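Local coordinates for beta-glucanase (Bacteroides thetaiotaomicron, PDB 6EUG), which probably cleaves beta-1,3-galactosidic bonds in arabinogalactan, this chain being the family 43 glycoside hydrolase part of a longer protein, at residues Val143-Ser148 and Pro152-Arg157. Residues are numbered along the deposited sequence; the frame is centred on the assembly and turned at random.
Sequences VAVSDS and PYRFIR
A classic beta bulge shifts the register by one in the hairpin of strands 140-146 and 154-159, the two last strands of a blade of the five-bladed beta-propeller of family 43, 154-159 being the outermost: I156 and R157 both face V143. V143 N donates to R157 O (3.0 Å), while I156 N comes back to V143 O (3.0 Å) in the carbonyl plane. Past the bulge, V145 and R154 form a hydrogen-bonded pair; R154 N reaches V145 O at 2.8 Å, almost straight at 177°, and V145 N returns to R154 O at 3.0 Å, less straight (151°), the donor well above the carbonyl plane.

The side chains of this pair lie side by side, pointing the same way. V145 CG1, set between its backbone N and carbonyl carbon (chi1 70°), lies over one face of the R154 guanidinium, toward its rim, and also touches I156 CD1 at 3.9 Å. Near the turn, S146 CB sits over the centre of the Y153 ring, 3.5 Å from the centroid, a CH-pi contact; Y153 OH is hydrogen-bonded to P149 O. S146 OG donates to S148 O (2.7 Å), and a water bridges S148 OG and P152 O.

Backbone bonds thus fix the bulged register, while the serine bond links strand end to turn and the water spans the turn.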
loop_
_atom_site.group_PDB
_atom_site.type_symbol
_atom_site.label_atom_id
_atom_site.label_comp_id
_atom_site.label_asym_id
_atom_site.label_seq_id
_atom_site.Cartn_x
_atom_site.Cartn_y
_atom_site.Cartn_z
ATOM N N VAL A 143 -0.130 -10.338 8.831
ATOM C CA VAL A 143 1.039 -10.960 8.210
ATOM C C VAL A 143 0.814 -12.482 8.060
ATOM O O VAL A 143 0.209 -13.134 8.916
ATOM C CB VAL A 143 2.346 -10.631 8.977
ATOM C CG1 VAL A 143 2.400 -11.261 10.341
ATOM C CG2 VAL A 143 3.586 -11.051 8.191
ATOM N N ALA A 144 1.247 -12.991 6.909
ATOM C CA ALA A 144 1.163 -14.404 6.556
ATOM C C ALA A 144 2.451 -14.853 5.803
ATOM O O ALA A 144 3.177 -14.009 5.297
ATOM C CB ALA A 144 -0.088 -14.643 5.709
ATOM N N VAL A 145 2.725 -16.184 5.758
ATOM C CA VAL A 145 4.025 -16.701 5.266
ATOM C C VAL A 145 3.810 -17.935 4.362
ATOM O O VAL A 145 2.858 -18.695 4.574
ATOM C CB VAL A 145 4.972 -17.001 6.457
ATOM C CG1 VAL A 145 4.525 -18.206 7.281
ATOM C CG2 VAL A 145 6.424 -17.184 5.982
ATOM N N SER A 146 4.647 -18.079 3.329
ATOM C CA SER A 146 4.660 -19.229 2.426
ATOM C C SER A 146 6.105 -19.661 2.061
ATOM O O SER A 146 6.992 -18.825 1.981
ATOM C CB SER A 146 3.942 -18.880 1.124
ATOM O OG SER A 146 3.835 -19.987 0.251
ATOM N N ASP A 147 6.289 -20.966 1.808
ATOM C CA ASP A 147 7.512 -21.493 1.220
ATOM C C ASP A 147 7.601 -21.266 -0.327
ATOM O O ASP A 147 8.707 -21.289 -0.905
ATOM C CB ASP A 147 7.617 -23.010 1.506
ATOM C CG ASP A 147 7.874 -23.346 2.969
ATOM O OD1 ASP A 147 8.006 -22.462 3.829
ATOM O OD2 ASP A 147 7.951 -24.559 3.257
ATOM N N SER A 148 6.452 -21.040 -0.969
ATOM C CA SER A 148 6.357 -20.839 -2.416
ATOM C C SER A 148 5.798 -19.428 -2.726
ATOM O O SER A 148 5.036 -18.871 -1.924
ATOM C CB SER A 148 5.426 -21.895 -3.033
ATOM O OG SER A 148 4.079 -21.752 -2.561
ATOM N N PRO A 152 -0.245 -22.069 -1.014
ATOM C CA PRO A 152 -0.944 -21.240 -0.018
ATOM C C PRO A 152 -0.078 -20.610 1.090
ATOM O O PRO A 152 0.933 -21.188 1.520
ATOM C CB PRO A 152 -1.975 -22.206 0.576
ATOM C CG PRO A 152 -1.341 -23.563 0.434
ATOM C CD PRO A 152 -0.628 -23.493 -0.915
ATOM N N TYR A 153 -0.482 -19.402 1.494
ATOM C CA TYR A 153 0.060 -18.704 2.642
ATOM C C TYR A 153 -0.664 -19.104 3.938
ATOM O O TYR A 153 -1.900 -19.321 3.958
ATOM C CB TYR A 153 -0.028 -17.151 2.440
ATOM C CG TYR A 153 0.952 -16.628 1.391
ATOM C CD1 TYR A 153 0.795 -16.940 0.008
ATOM C CD2 TYR A 153 2.078 -15.864 1.761
ATOM C CE1 TYR A 153 1.741 -16.532 -0.948
ATOM C CE2 TYR A 153 3.011 -15.423 0.791
ATOM C CZ TYR A 153 2.842 -15.731 -0.550
ATOM O OH TYR A 153 3.797 -15.326 -1.495
ATOM N N ARG A 154 0.120 -19.143 5.024
ATOM C CA ARG A 154 -0.365 -19.412 6.389
ATOM C C ARG A 154 -0.439 -18.093 7.211
ATOM O O ARG A 154 0.587 -17.448 7.449
ATOM C CB ARG A 154 0.549 -20.430 7.089
ATOM C CG ARG A 154 0.294 -20.610 8.595
ATOM C CD ARG A 154 1.157 -21.725 9.218
ATOM N NE ARG A 154 2.617 -21.564 9.052
ATOM C CZ ARG A 154 3.440 -20.821 9.816
ATOM N NH1 ARG A 154 3.000 -20.084 10.840
ATOM N NH2 ARG A 154 4.740 -20.812 9.538
ATOM N N PHE A 155 -1.653 -17.737 7.664
ATOM C CA PHE A 155 -1.878 -16.562 8.533
ATOM C C PHE A 155 -1.104 -16.743 9.842
ATOM O O PHE A 155 -1.102 -17.849 10.432
ATOM C CB PHE A 155 -3.396 -16.378 8.853
ATOM C CG PHE A 155 -3.692 -15.327 9.895
ATOM C CD1 PHE A 155 -3.793 -13.988 9.532
ATOM C CD2 PHE A 155 -3.858 -15.656 11.244
ATOM C CE1 PHE A 155 -4.047 -13.004 10.476
ATOM C CE2 PHE A 155 -4.096 -14.665 12.199
ATOM C CZ PHE A 155 -4.203 -13.334 11.820
ATOM N N ILE A 156 -0.432 -15.680 10.267
ATOM C CA ILE A 156 0.282 -15.660 11.556
ATOM C C ILE A 156 -0.446 -14.831 12.599
ATOM O O ILE A 156 -0.788 -15.341 13.644
ATOM C CB ILE A 156 1.744 -15.181 11.423
ATOM C CG1 ILE A 156 2.513 -16.068 10.455
ATOM C CG2 ILE A 156 2.417 -15.168 12.788
ATOM C CD1 ILE A 156 3.884 -15.532 10.087
ATOM N N ARG A 157 -0.591 -13.526 12.371
ATOM C CA ARG A 157 -1.228 -12.640 13.364
ATOM C C ARG A 157 -1.594 -11.288 12.731
ATOM O O ARG A 157 -1.219 -11.029 11.579
ATOM C CB ARG A 157 -0.318 -12.442 14.589
ATOM C CG ARG A 157 0.862 -11.518 14.332
ATOM C CD ARG A 157 1.764 -11.284 15.539
ATOM N NE ARG A 157 2.541 -12.495 15.850
ATOM C CZ ARG A 157 3.744 -12.847 15.359
ATOM N NH1 ARG A 157 4.276 -14.007 15.766
ATOM N NH2 ARG A 157 4.421 -12.114 14.460
HETATM O O HOH W 1 2.825 -22.905 -0.148
#